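Local coordinates for Two-component response regulator yesN (Fusobacterium nucleatum, PDB 3LSG), which probably binds specific DNA sequences as a two-component transcription regulator, the chain here being its C-terminal AraC-type helix-turn-helix domain, at residues E5-I10 / E27-S32; F20-L25 / G34-M39; E58-L63 / Y72-Q77; V78-V83 / I87-K92. All coordinates share one frame; numbering follows the deposited sequence.

Contact 1: E5-I10 / E27-S32; sequences ELIQNI and EKLDLS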
loop_
_atom_site.group_PDB
_atom_site.type_symbol
_atom_site.label_atom_id
_atom_site.label_comp_id
_atom_site.label_asym_id
_atom_site.label_seq_id
_atom_site.Cartn_x
_atom_site.Cartn_y
_atom_site.Cartn_z
ATOM N N GLU A 5 -19.616 -13.017 -2.186
ATOM C CA GLU A 5 -20.347 -11.915 -2.801
ATOM C C GLU A 5 -20.471 -10.722 -1.852
ATOM O O GLU A 5 -20.463 -9.565 -2.280
ATOM C CB GLU A 5 -21.717 -12.397 -3.283
ATOM C CG GLU A 5 -21.627 -13.549 -4.283
ATOM C CD GLU A 5 -22.946 -14.283 -4.476
ATOM O OE1 GLU A 5 -24.016 -13.667 -4.276
ATOM O OE2 GLU A 5 -22.907 -15.482 -4.833
ATOM N N LEU A 6 -20.568 -11.009 -0.559
ATOM C CA LEU A 6 -20.529 -9.969 0.458
ATOM C C LEU A 6 -19.213 -9.204 0.371
ATOM O O LEU A 6 -19.198 -7.970 0.339
ATOM C CB LEU A 6 -20.678 -10.588 1.856
ATOM C CG LEU A 6 -21.781 -10.015 2.739
ATOM C CD1 LEU A 6 -23.140 -10.077 2.044
ATOM C CD2 LEU A 6 -21.822 -10.753 4.069
ATOM N N ILE A 7 -18.109 -9.945 0.354
ATOM C CA ILE A 7 -16.775 -9.364 0.219
ATOM C C ILE A 7 -16.637 -8.561 -1.071
ATOM O O ILE A 7 -16.091 -7.460 -1.073
ATOM C CB ILE A 7 -15.673 -10.448 0.286
ATOM C CG1 ILE A 7 -15.496 -10.923 1.730
ATOM C CG2 ILE A 7 -14.348 -9.901 -0.242
ATOM C CD1 ILE A 7 -14.879 -12.300 1.862
ATOM N N GLN A 8 -17.138 -9.111 -2.168
ATOM C CA GLN A 8 -17.125 -8.398 -3.445
ATOM C C GLN A 8 -17.846 -7.070 -3.368
ATOM O O GLN A 8 -17.363 -6.066 -3.885
ATOM C CB GLN A 8 -17.725 -9.270 -4.554
ATOM C CG GLN A 8 -16.778 -10.361 -5.021
ATOM C CD GLN A 8 -17.451 -11.392 -5.902
ATOM O OE1 GLN A 8 -18.675 -11.473 -5.955
ATOM N NE2 GLN A 8 -16.647 -12.198 -6.591
ATOM N N ASN A 9 -19.002 -7.063 -2.710
ATOM C CA ASN A 9 -19.818 -5.858 -2.609
ATOM C C ASN A 9 -19.150 -4.771 -1.786
ATOM O O ASN A 9 -19.172 -3.600 -2.149
ATOM C CB ASN A 9 -21.187 -6.178 -1.992
ATOM C CG ASN A 9 -22.091 -6.933 -2.940
ATOM O OD1 ASN A 9 -21.696 -7.286 -4.055
ATOM N ND2 ASN A 9 -23.319 -7.192 -2.497
ATOM N N ILE A 10 -18.587 -5.160 -0.651
ATOM C CA ILE A 10 -17.903 -4.208 0.204
ATOM C C ILE A 10 -16.779 -3.556 -0.582
ATOM O O ILE A 10 -16.610 -2.336 -0.554
ATOM C CB ILE A 10 -17.314 -4.901 1.459
ATOM C CG1 ILE A 10 -18.425 -5.482 2.329
ATOM C CG2 ILE A 10 -16.496 -3.925 2.297
ATOM C CD1 ILE A 10 -17.865 -6.299 3.473
ATOM N N GLU A 27 -12.589 -5.930 9.787
ATOM C CA GLU A 27 -13.435 -5.384 10.853
ATOM C C GLU A 27 -14.900 -5.425 10.445
ATOM O O GLU A 27 -15.779 -5.728 11.251
ATOM C CB GLU A 27 -13.005 -3.949 11.184
ATOM C CG GLU A 27 -14.102 -3.052 11.768
ATOM C CD GLU A 27 -14.874 -2.247 10.700
ATOM O OE1 GLU A 27 -14.285 -1.826 9.654
ATOM O OE2 GLU A 27 -16.085 -2.021 10.925
ATOM N N LYS A 28 -15.160 -5.135 9.176
ATOM C CA LYS A 28 -16.519 -5.196 8.662
ATOM C C LYS A 28 -17.045 -6.622 8.691
ATOM O O LYS A 28 -18.243 -6.840 8.769
ATOM C CB LYS A 28 -16.588 -4.650 7.224
ATOM C CG LYS A 28 -16.553 -3.141 7.132
ATOM C CD LYS A 28 -17.243 -2.655 5.874
ATOM C CE LYS A 28 -17.686 -1.209 6.031
ATOM N NZ LYS A 28 -18.606 -0.785 4.946
ATOM N N LEU A 29 -16.152 -7.595 8.595
ATOM C CA LEU A 29 -16.578 -8.992 8.529
ATOM C C LEU A 29 -16.490 -9.701 9.871
ATOM O O LEU A 29 -16.775 -10.896 9.958
ATOM C CB LEU A 29 -15.755 -9.756 7.483
ATOM C CG LEU A 29 -15.881 -9.271 6.036
ATOM C CD1 LEU A 29 -14.765 -9.831 5.180
ATOM C CD2 LEU A 29 -17.239 -9.659 5.473
ATOM N N ASP A 30 -16.101 -8.973 10.916
ATOM C CA ASP A 30 -15.888 -9.565 12.249
ATOM C C ASP A 30 -14.763 -10.607 12.264
ATOM O O ASP A 30 -14.811 -11.578 13.021
ATOM C CB ASP A 30 -17.177 -10.185 12.804
ATOM C CG ASP A 30 -18.330 -9.176 12.882
ATOM O OD1 ASP A 30 -18.136 -8.080 13.450
ATOM O OD2 ASP A 30 -19.427 -9.483 12.375
ATOM N N LEU A 31 -13.748 -10.389 11.439
ATOM C CA LEU A 31 -12.619 -11.317 11.343
ATOM C C LEU A 31 -11.312 -10.610 11.671
ATOM O O LEU A 31 -11.211 -9.400 11.558
ATOM C CB LEU A 31 -12.524 -11.887 9.927
ATOM C CG LEU A 31 -13.760 -12.575 9.340
ATOM C CD1 LEU A 31 -13.531 -12.897 7.870
ATOM C CD2 LEU A 31 -14.071 -13.845 10.118
ATOM N N SER A 32 -10.301 -11.369 12.061
ATOM C CA SER A 32 -8.952 -10.825 12.118
ATOM C C SER A 32 -8.390 -10.662 10.697
ATOM O O SER A 32 -8.759 -11.384 9.781
ATOM C CB SER A 32 -8.042 -11.756 12.908
ATOM O OG SER A 32 -7.857 -12.962 12.183
#

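Contact 2: F20-L25 / G34-M39; sequences FTLSVL and GYLSIM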
loop_
_atom_site.group_PDB
_atom_site.type_symbol
_atom_site.label_atom_id
_atom_site.label_comp_id
_atom_site.label_asym_id
_atom_site.label_seq_id
_atom_site.Cartn_x
_atom_site.Cartn_y
_atom_site.Cartn_z
ATOM N N PHE A 20 -9.362 2.623 2.731
ATOM C CA PHE A 20 -9.850 1.246 2.726
ATOM C C PHE A 20 -8.696 0.252 2.634
ATOM O O PHE A 20 -7.954 0.261 1.667
ATOM C CB PHE A 20 -10.819 1.042 1.559
ATOM C CG PHE A 20 -11.391 -0.354 1.464
ATOM C CD1 PHE A 20 -12.295 -0.815 2.409
ATOM C CD2 PHE A 20 -11.038 -1.194 0.420
ATOM C CE1 PHE A 20 -12.824 -2.085 2.321
ATOM C CE2 PHE A 20 -11.565 -2.468 0.321
ATOM C CZ PHE A 20 -12.468 -2.910 1.261
ATOM N N THR A 21 -8.550 -0.587 3.664
ATOM C CA THR A 21 -7.456 -1.535 3.775
ATOM C C THR A 21 -7.982 -2.913 4.168
ATOM O O THR A 21 -9.180 -3.100 4.402
ATOM C CB THR A 21 -6.464 -1.100 4.868
ATOM O OG1 THR A 21 -7.121 -1.119 6.142
ATOM C CG2 THR A 21 -5.963 0.311 4.604
ATOM N N LEU A 22 -7.068 -3.873 4.245
ATOM C CA LEU A 22 -7.392 -5.224 4.701
ATOM C C LEU A 22 -8.051 -5.174 6.075
ATOM O O LEU A 22 -9.038 -5.863 6.317
ATOM C CB LEU A 22 -6.125 -6.102 4.743
ATOM C CG LEU A 22 -6.324 -7.520 5.301
ATOM C CD1 LEU A 22 -7.310 -8.273 4.460
ATOM C CD2 LEU A 22 -5.020 -8.298 5.387
ATOM N N SER A 23 -7.517 -4.327 6.951
ATOM C CA SER A 23 -8.026 -4.178 8.319
ATOM C C SER A 23 -9.455 -3.612 8.404
ATOM O O SER A 23 -10.250 -4.009 9.260
ATOM C CB SER A 23 -7.056 -3.316 9.141
ATOM O OG SER A 23 -5.836 -4.014 9.350
ATOM N N VAL A 24 -9.776 -2.680 7.517
ATOM C CA VAL A 24 -11.122 -2.123 7.460
ATOM C C VAL A 24 -12.090 -3.218 7.008
ATOM O O VAL A 24 -13.169 -3.385 7.583
ATOM C CB VAL A 24 -11.180 -0.916 6.496
ATOM C CG1 VAL A 24 -12.619 -0.422 6.316
ATOM C CG2 VAL A 24 -10.281 0.209 6.991
ATOM N N LEU A 25 -11.704 -3.974 5.981
ATOM C CA LEU A 25 -12.530 -5.094 5.532
ATOM C C LEU A 25 -12.728 -6.136 6.641
ATOM O O LEU A 25 -13.841 -6.587 6.911
ATOM C CB LEU A 25 -11.920 -5.766 4.300
ATOM C CG LEU A 25 -12.707 -6.940 3.710
ATOM C CD1 LEU A 25 -14.173 -6.547 3.418
ATOM C CD2 LEU A 25 -12.052 -7.438 2.438
ATOM N N GLY A 34 -5.386 -11.373 9.842
ATOM C CA GLY A 34 -4.633 -12.600 9.653
ATOM C C GLY A 34 -5.461 -13.720 9.058
ATOM O O GLY A 34 -5.037 -14.361 8.109
ATOM N N TYR A 35 -6.645 -13.972 9.614
ATOM C CA TYR A 35 -7.515 -14.983 9.026
ATOM C C TYR A 35 -8.122 -14.553 7.684
ATOM O O TYR A 35 -8.182 -15.345 6.739
ATOM C CB TYR A 35 -8.616 -15.419 9.997
ATOM C CG TYR A 35 -9.540 -16.396 9.342
ATOM C CD1 TYR A 35 -9.142 -17.714 9.126
ATOM C CD2 TYR A 35 -10.789 -15.994 8.876
ATOM C CE1 TYR A 35 -9.983 -18.614 8.490
ATOM C CE2 TYR A 35 -11.636 -16.890 8.241
ATOM C CZ TYR A 35 -11.230 -18.197 8.057
ATOM O OH TYR A 35 -12.077 -19.088 7.428
ATOM N N LEU A 36 -8.583 -13.306 7.586
ATOM C CA LEU A 36 -9.132 -12.849 6.310
ATOM C C LEU A 36 -8.109 -12.989 5.183
ATOM O O LEU A 36 -8.443 -13.400 4.075
ATOM C CB LEU A 36 -9.619 -11.408 6.396
ATOM C CG LEU A 36 -10.158 -10.836 5.081
ATOM C CD1 LEU A 36 -11.343 -11.634 4.575
ATOM C CD2 LEU A 36 -10.522 -9.367 5.259
ATOM N N SER A 37 -6.858 -12.653 5.458
ATOM C CA SER A 37 -5.839 -12.731 4.410
ATOM C C SER A 37 -5.801 -14.119 3.780
ATOM O O SER A 37 -5.791 -14.258 2.557
ATOM C CB SER A 37 -4.456 -12.376 4.951
ATOM O OG SER A 37 -3.463 -12.725 4.000
ATOM N N ILE A 38 -5.763 -15.136 4.635
ATOM C CA ILE A 38 -5.789 -16.542 4.214
ATOM C C ILE A 38 -7.100 -16.934 3.527
ATOM O O ILE A 38 -7.105 -17.582 2.485
ATOM C CB ILE A 38 -5.577 -17.475 5.431
ATOM C CG1 ILE A 38 -4.175 -17.260 6.014
ATOM C CG2 ILE A 38 -5.830 -18.960 5.057
ATOM C CD1 ILE A 38 -3.914 -18.053 7.291
HETATM N N MSE A 39 -8.220 -16.550 4.117
HETATM C CA MSE A 39 -9.497 -16.952 3.551
HETATM C C MSE A 39 -9.755 -16.243 2.222
HETATM O O MSE A 39 -10.283 -16.845 1.282
HETATM C CB MSE A 39 -10.640 -16.726 4.538
HETATM C CG MSE A 39 -12.015 -17.018 3.948
HETATM SE SE MSE A 39 -12.848 -15.416 3.175
HETATM C CE MSE A 39 -13.856 -14.877 4.764
#

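Contact 3: E58-L63 / Y72-Q77; sequences EKAKLL and YEIAEQ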
loop_
_atom_site.group_PDB
_atom_site.type_symbol
_atom_site.label_atom_id
_atom_site.label_comp_id
_atom_site.label_asym_id
_atom_site.label_seq_id
_atom_site.Cartn_x
_atom_site.Cartn_y
_atom_site.Cartn_z
ATOM N N GLU A 58 -8.532 -1.066 -13.023
ATOM C CA GLU A 58 -9.578 -1.193 -14.017
ATOM C C GLU A 58 -10.419 0.078 -14.091
ATOM O O GLU A 58 -10.761 0.525 -15.179
ATOM C CB GLU A 58 -10.420 -2.451 -13.772
ATOM C CG GLU A 58 -9.621 -3.726 -14.086
ATOM C CD GLU A 58 -10.296 -5.032 -13.667
ATOM O OE1 GLU A 58 -11.290 -5.011 -12.905
ATOM O OE2 GLU A 58 -9.804 -6.097 -14.100
ATOM N N LYS A 59 -10.713 0.681 -12.941
ATOM C CA LYS A 59 -11.437 1.946 -12.921
ATOM C C LYS A 59 -10.560 3.065 -13.508
ATOM O O LYS A 59 -11.044 3.914 -14.237
ATOM C CB LYS A 59 -11.889 2.291 -11.503
ATOM C CG LYS A 59 -12.728 3.559 -11.366
ATOM C CD LYS A 59 -13.925 3.547 -12.311
ATOM C CE LYS A 59 -14.984 4.580 -11.888
ATOM N NZ LYS A 59 -16.183 4.556 -12.771
ATOM N N ALA A 60 -9.261 3.036 -13.224
ATOM C CA ALA A 60 -8.356 4.042 -13.765
ATOM C C ALA A 60 -8.373 3.969 -15.288
ATOM O O ALA A 60 -8.475 4.987 -15.975
ATOM C CB ALA A 60 -6.960 3.830 -13.239
ATOM N N LYS A 61 -8.282 2.748 -15.806
ATOM C CA LYS A 61 -8.373 2.508 -17.242
ATOM C C LYS A 61 -9.633 3.134 -17.830
ATOM O O LYS A 61 -9.585 3.855 -18.822
ATOM C CB LYS A 61 -8.364 1.001 -17.523
ATOM C CG LYS A 61 -8.605 0.649 -18.994
ATOM C CD LYS A 61 -8.570 -0.858 -19.229
ATOM C CE LYS A 61 -9.224 -1.226 -20.556
ATOM N NZ LYS A 61 -9.099 -2.688 -20.831
ATOM N N LEU A 62 -10.764 2.859 -17.199
ATOM C CA LEU A 62 -12.046 3.375 -17.654
ATOM C C LEU A 62 -12.038 4.906 -17.728
ATOM O O LEU A 62 -12.417 5.493 -18.741
ATOM C CB LEU A 62 -13.171 2.858 -16.743
ATOM C CG LEU A 62 -14.602 3.306 -17.011
ATOM C CD1 LEU A 62 -14.978 3.088 -18.476
ATOM C CD2 LEU A 62 -15.591 2.587 -16.089
ATOM N N LEU A 63 -11.592 5.553 -16.666
ATOM C CA LEU A 63 -11.563 7.014 -16.639
ATOM C C LEU A 63 -10.602 7.615 -17.671
ATOM O O LEU A 63 -10.905 8.631 -18.308
ATOM C CB LEU A 63 -11.191 7.494 -15.238
ATOM C CG LEU A 63 -12.201 7.154 -14.141
ATOM C CD1 LEU A 63 -11.632 7.506 -12.781
ATOM C CD2 LEU A 63 -13.514 7.890 -14.356
ATOM N N TYR A 72 -3.959 13.428 -11.372
ATOM C CA TYR A 72 -4.212 13.669 -9.956
ATOM C C TYR A 72 -5.698 13.488 -9.637
ATOM O O TYR A 72 -6.045 13.135 -8.514
ATOM C CB TYR A 72 -3.660 15.034 -9.456
ATOM C CG TYR A 72 -4.305 16.236 -10.100
ATOM C CD1 TYR A 72 -5.520 16.737 -9.629
ATOM C CD2 TYR A 72 -3.704 16.866 -11.190
ATOM C CE1 TYR A 72 -6.122 17.846 -10.242
ATOM C CE2 TYR A 72 -4.292 17.956 -11.809
ATOM C CZ TYR A 72 -5.505 18.440 -11.339
ATOM O OH TYR A 72 -6.083 19.530 -11.961
ATOM N N GLU A 73 -6.565 13.692 -10.626
ATOM C CA GLU A 73 -8.007 13.507 -10.418
ATOM C C GLU A 73 -8.391 12.035 -10.462
ATOM O O GLU A 73 -9.146 11.551 -9.630
ATOM C CB GLU A 73 -8.813 14.241 -11.475
ATOM C CG GLU A 73 -8.627 15.743 -11.485
ATOM C CD GLU A 73 -9.531 16.433 -12.500
ATOM O OE1 GLU A 73 -9.235 16.374 -13.711
ATOM O OE2 GLU A 73 -10.540 17.043 -12.080
ATOM N N ILE A 74 -7.883 11.332 -11.458
ATOM C CA ILE A 74 -8.097 9.898 -11.545
ATOM C C ILE A 74 -7.531 9.185 -10.319
ATOM O O ILE A 74 -8.194 8.323 -9.757
ATOM C CB ILE A 74 -7.505 9.326 -12.827
ATOM C CG1 ILE A 74 -8.273 9.872 -14.032
ATOM C CG2 ILE A 74 -7.575 7.799 -12.821
ATOM C CD1 ILE A 74 -7.562 9.595 -15.371
ATOM N N ALA A 75 -6.324 9.552 -9.892
ATOM C CA ALA A 75 -5.738 8.959 -8.686
ATOM C C ALA A 75 -6.712 9.096 -7.523
ATOM O O ALA A 75 -7.019 8.130 -6.829
ATOM C CB ALA A 75 -4.407 9.629 -8.342
ATOM N N GLU A 76 -7.219 10.303 -7.322
ATOM C CA GLU A 76 -8.143 10.561 -6.225
ATOM C C GLU A 76 -9.402 9.704 -6.346
ATOM O O GLU A 76 -9.914 9.184 -5.366
ATOM C CB GLU A 76 -8.536 12.038 -6.210
ATOM C CG GLU A 76 -9.556 12.390 -5.154
ATOM C CD GLU A 76 -9.840 13.874 -5.129
ATOM O OE1 GLU A 76 -9.976 14.462 -6.225
ATOM O OE2 GLU A 76 -9.917 14.450 -4.020
ATOM N N GLN A 77 -9.891 9.551 -7.564
ATOM C CA GLN A 77 -11.146 8.845 -7.780
ATOM C C GLN A 77 -11.024 7.327 -7.690
ATOM O O GLN A 77 -12.030 6.625 -7.639
ATOM C CB GLN A 77 -11.760 9.276 -9.111
ATOM C CG GLN A 77 -12.203 10.722 -9.053
ATOM C CD GLN A 77 -12.912 11.179 -10.301
ATOM O OE1 GLN A 77 -13.527 10.383 -11.008
ATOM N NE2 GLN A 77 -12.831 12.473 -10.581
#

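Contact 4: V78-V83 / I87-K92; sequences VGFEDV and ITKFKK. With PO4 (phosphate ion), chain F.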
loop_
_atom_site.group_PDB
_atom_site.type_symbol
_atom_site.label_atom_id
_atom_site.label_comp_id
_atom_site.label_asym_id
_atom_site.label_seq_id
_atom_site.Cartn_x
_atom_site.Cartn_y
_atom_site.Cartn_z
ATOM N N VAL A 78 -9.801 6.813 -7.676
ATOM C CA VAL A 78 -9.621 5.362 -7.534
ATOM C C VAL A 78 -8.919 5.002 -6.231
ATOM O O VAL A 78 -8.362 3.916 -6.087
ATOM C CB VAL A 78 -8.923 4.716 -8.758
ATOM C CG1 VAL A 78 -9.686 5.088 -10.025
ATOM C CG2 VAL A 78 -7.467 5.172 -8.858
ATOM N N GLY A 79 -8.950 5.924 -5.274
ATOM C CA GLY A 79 -8.472 5.612 -3.941
ATOM C C GLY A 79 -6.998 5.864 -3.657
ATOM O O GLY A 79 -6.481 5.327 -2.687
ATOM N N PHE A 80 -6.329 6.677 -4.476
ATOM C CA PHE A 80 -4.915 7.007 -4.246
ATOM C C PHE A 80 -4.764 8.459 -3.819
ATOM O O PHE A 80 -5.171 9.353 -4.553
ATOM C CB PHE A 80 -4.092 6.819 -5.527
ATOM C CG PHE A 80 -3.752 5.399 -5.827
ATOM C CD1 PHE A 80 -2.519 4.875 -5.462
ATOM C CD2 PHE A 80 -4.659 4.578 -6.486
ATOM C CE1 PHE A 80 -2.198 3.550 -5.756
ATOM C CE2 PHE A 80 -4.346 3.271 -6.782
ATOM C CZ PHE A 80 -3.118 2.747 -6.405
ATOM N N GLU A 81 -4.151 8.711 -2.662
ATOM C CA GLU A 81 -3.930 10.095 -2.267
ATOM C C GLU A 81 -2.680 10.677 -2.922
ATOM O O GLU A 81 -2.534 11.892 -3.017
ATOM C CB GLU A 81 -3.931 10.286 -0.732
ATOM C CG GLU A 81 -3.523 9.087 0.110
ATOM C CD GLU A 81 -3.774 9.314 1.612
ATOM O OE1 GLU A 81 -3.416 8.434 2.442
ATOM O OE2 GLU A 81 -4.325 10.386 1.966
ATOM N N ASP A 82 -1.794 9.802 -3.394
ATOM C CA ASP A 82 -0.548 10.245 -4.016
ATOM C C ASP A 82 -0.561 9.973 -5.517
ATOM O O ASP A 82 -0.458 8.822 -5.933
ATOM C CB ASP A 82 0.640 9.529 -3.352
ATOM C CG ASP A 82 1.999 10.076 -3.798
ATOM O OD1 ASP A 82 2.117 10.596 -4.926
ATOM O OD2 ASP A 82 2.961 9.990 -3.003
ATOM N N VAL A 83 -0.662 11.028 -6.330
ATOM C CA VAL A 83 -0.714 10.851 -7.789
ATOM C C VAL A 83 0.526 10.145 -8.359
ATOM O O VAL A 83 0.431 9.401 -9.312
ATOM C CB VAL A 83 -0.939 12.188 -8.530
ATOM C CG1 VAL A 83 0.174 13.186 -8.225
ATOM C CG2 VAL A 83 -1.045 11.967 -10.030
ATOM N N ILE A 87 0.707 6.615 -10.381
ATOM C CA ILE A 87 1.383 6.429 -11.664
ATOM C C ILE A 87 2.324 5.213 -11.641
ATOM O O ILE A 87 2.360 4.433 -12.597
ATOM C CB ILE A 87 2.149 7.708 -12.075
ATOM C CG1 ILE A 87 1.179 8.777 -12.607
ATOM C CG2 ILE A 87 3.199 7.393 -13.135
ATOM C CD1 ILE A 87 1.785 10.197 -12.584
ATOM N N THR A 88 3.061 5.032 -10.541
ATOM C CA THR A 88 3.956 3.887 -10.431
ATOM C C THR A 88 3.206 2.551 -10.394
ATOM O O THR A 88 3.675 1.568 -10.975
ATOM C CB THR A 88 4.900 3.967 -9.210
ATOM O OG1 THR A 88 4.147 3.776 -8.006
ATOM C CG2 THR A 88 5.621 5.306 -9.169
ATOM N N LYS A 89 2.058 2.503 -9.717
ATOM C CA LYS A 89 1.284 1.261 -9.682
ATOM C C LYS A 89 0.695 0.978 -11.067
ATOM O O LYS A 89 0.717 -0.155 -11.537
ATOM C CB LYS A 89 0.167 1.319 -8.623
ATOM C CG LYS A 89 0.648 1.234 -7.167
ATOM C CD LYS A 89 1.276 -0.126 -6.885
ATOM C CE LYS A 89 1.471 -0.367 -5.401
ATOM N NZ LYS A 89 2.298 -1.589 -5.161
ATOM N N PHE A 90 0.159 2.019 -11.712
ATOM C CA PHE A 90 -0.445 1.880 -13.023
ATOM C C PHE A 90 0.591 1.350 -14.011
ATOM O O PHE A 90 0.312 0.449 -14.808
ATOM C CB PHE A 90 -0.975 3.236 -13.511
ATOM C CG PHE A 90 -1.794 3.143 -14.770
ATOM C CD1 PHE A 90 -3.182 3.117 -14.713
ATOM C CD2 PHE A 90 -1.178 3.079 -16.008
ATOM C CE1 PHE A 90 -3.949 3.025 -15.884
ATOM C CE2 PHE A 90 -1.933 3.001 -17.176
ATOM C CZ PHE A 90 -3.316 2.963 -17.114
ATOM N N LYS A 91 1.789 1.921 -13.964
ATOM C CA LYS A 91 2.832 1.519 -14.887
ATOM C C LYS A 91 3.265 0.072 -14.633
ATOM O O LYS A 91 3.609 -0.649 -15.552
ATOM C CB LYS A 91 4.043 2.451 -14.815
ATOM C CG LYS A 91 5.108 2.065 -15.851
ATOM C CD LYS A 91 6.198 3.103 -15.998
ATOM C CE LYS A 91 7.212 2.649 -17.038
ATOM N NZ LYS A 91 8.420 3.507 -17.060
ATOM N N LYS A 92 3.263 -0.354 -13.385
ATOM C CA LYS A 92 3.612 -1.749 -13.106
ATOM C C LYS A 92 2.500 -2.672 -13.582
ATOM O O LYS A 92 2.760 -3.781 -14.063
ATOM C CB LYS A 92 3.874 -1.967 -11.616
ATOM C CG LYS A 92 5.221 -1.430 -11.150
ATOM C CD LYS A 92 5.636 -2.106 -9.851
ATOM C CE LYS A 92 6.739 -1.341 -9.142
ATOM N NZ LYS A 92 6.224 -0.095 -8.513
HETATM P P PO4 F . 1.349 -1.635 -1.527
HETATM O O1 PO4 F . 0.134 -2.508 -1.677
HETATM O O2 PO4 F . 1.999 -1.856 -0.187
HETATM O O3 PO4 F . 2.331 -1.984 -2.623
HETATM O O4 PO4 F . 0.936 -0.189 -1.642
#

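Contact 1: E5-I10 / E27-S32
Ile7 and Leu29 bring the backbones of 5-10 and 27-32 closest, with 8.3 Å between their CA atoms: a turn and a half of helix 2-14 faces the C-terminal end of helix 22-28 and the turn after it. Leu29 carries the contact from its side by splitting its two methyls between two isoleucines. Its CD1 lies 3.7 Å from Ile7 CG1, the leucine lying crosswise to the isoleucine. Its CD2 comes 4.0 Å from Ile10 CD1, met at a slant. Ile10 is used at both of its branches: while CD1 touches Leu29, CG2, set anti to the backbone N by a chi1 of -64°, rests 3.9 Å from Lys28 CD. The lysine runs antiparallel to Ile10, chain extended beyond CG, so that its aliphatic part packs at the margin of the patch. Everything that meets here is carbon. Just behind Leu29 the chain turns out of the helix at Asp30, whose positive phi (63°) belongs to a Schellman motif, and Ser32 then caps the next helix through OG to Tyr35 N. Helix 33-44 closes the buried side: Phe40 and Phe44 pack on Ile7, and Met39 packs on Leu31, so that helix 2-14 lies against the pair 22-28 and 33-44, the first helix-turn-helix of the AraC-type domain.

Contact 2: F20-L25 / G34-M39
Leu36 reaches across from helix 33-44 and puts one methyl, CD2, between Leu22 and Leu25, two residues one turn apart on helix 22-28. Toward Leu22 the fit is tight: Leu36 CD2 stands 3.5 Å from Leu22 CD1, closer than ordinary carbon contact, and the two side chains lie alongside each other, pointing opposite ways. Leu25 stands nearly perpendicular to Leu36 and meets the same methyl, its CG 3.6 Å from Leu36 CD2. With chi1 at 178°, Leu36 CG stands opposite its own backbone N, which carries the branch out to the neighbouring helix. Leu22 has its second methyl for another partner, CD2 lying 4.1 Å from Ser37 CB. The hydroxyl of that serine is engaged elsewhere, hydrogen-bonded to Asp82 OD1 of the second subunit. Phe48 of helix 48-66 packs on both Leu22 and Leu25, while Ile10 of helix 2-14 packs on Leu25. Thr21 starts helix 22-28 as its N-cap, with a weak bond from Val24 N to its OG1. Two short helices joined by a tight turn and held by leucines make up the first helix-turn-helix of an AraC-type domain, in which the second helix, here 33-44, is the one expected to read DNA.

Contact 3: E58-L63 / Y72-Q77
Ile74 packs against Ala60 and Leu63 on the buried side of this helix pair. Its CG2 lies 4.0 Å from both CA and CB of Ala60 and also reaches Leu63 CD1, while CG1 packs 4.0 Å from Leu63 CB, the leucine and isoleucine running antiparallel to each other. The alanine marks where the backbones are nearest, 6.3 Å between the CA atoms of Ala60 and Ile74, while the segment axes are 9.7 Å apart. Phe86 of helix 83-94 covers this side, packing on Ala60, Ile74 and Ala75. The segments are nearer antiparallel than perpendicular, at 142°, and join the long helix 48-66, which in AraC-type domains links the two helix-turn-helix units, to helix 71-77, the first helix of the second unit. Toward solvent the packing thins out to one glutamine over one leucine. Gln77 extends beyond CG, and its OE1 approaches Leu63 CD1 at 3.9 Å, a plain van der Waals contact with a methyl, while Gln77 CB lies 4.1 Å from the same Leu63 CD1. Leu69, from the loop between the helices, packs on both Gln77 and Ile74.

Contact 4: V78-V83 / I87-K92
Val83 and Ile87 share the polar link of this contact, a backbone hydrogen bond from Ile87 N to Val83 O of 3.0 Å in the first turn of helix 83-94. Ile87 CG1, beside its own backbone N at a chi1 of -77°, packs alongside the same carbonyl oxygen, 3.4 Å from Val83 O. Among the apolar contacts, Ile87 CD1 meets Val83 CG2 at 4.2 Å. Further along, Lys89 passes crosswise to Phe80, with Lys89 CG 3.9 Å from Phe80 CE1, so it is the aliphatic root of the lysine that packs on the ring. Bending at chi2 (-65°) then takes the chain away from Phe80, and in this crystal the ammonium end holds a phosphate ion: Lys89 NZ is hydrogen-bonded to its O3 at 2.6 Å. That phosphate, probably from the crystallisation liquor, also binds Tyr85 OH and, in the second subunit, Tyr85 OH and Lys89 NZ. Asp82 caps the start of helix 83-94 through OD1 to Asn84 N. The 78-83 turn belongs to the second helix-turn-helix of the AraC-type domain, with 83-94 the helix expected, as in relatives, to face DNA. Around it, Arg56 and Met57 of helix 48-66 and Ala75 of helix 71-77 pack on Phe80, Asn71 touches both Val83 and Ile87, and Pro98 of helix 98-101 lies against Ile87.

In the fold
The four contacts fall into two groups on opposite sides of the chain's centre. Contacts 1 and 2 share helix 22-28 and touch through packing such as Ile10 on Leu25; contacts 3 and 4 meet where Ala75 O probably accepts a hydrogen bond from Phe80 N. Contacts 2 and 3 are the buried ones, built on aliphatic side chains, whereas contacts 1 and 4 are partly buried and use the aliphatic part of a lysine, Lys28 at the edge of contact 1 and Lys89 against a ring in contact 4. Only contact 4 has a hydrogen bond between its segments, and it alone includes an ion. Contacts 2 and 4 both reach the second subunit. Helix 48-66 joins the groups: its start packs on contact 2 and its later part is one side of contact 3.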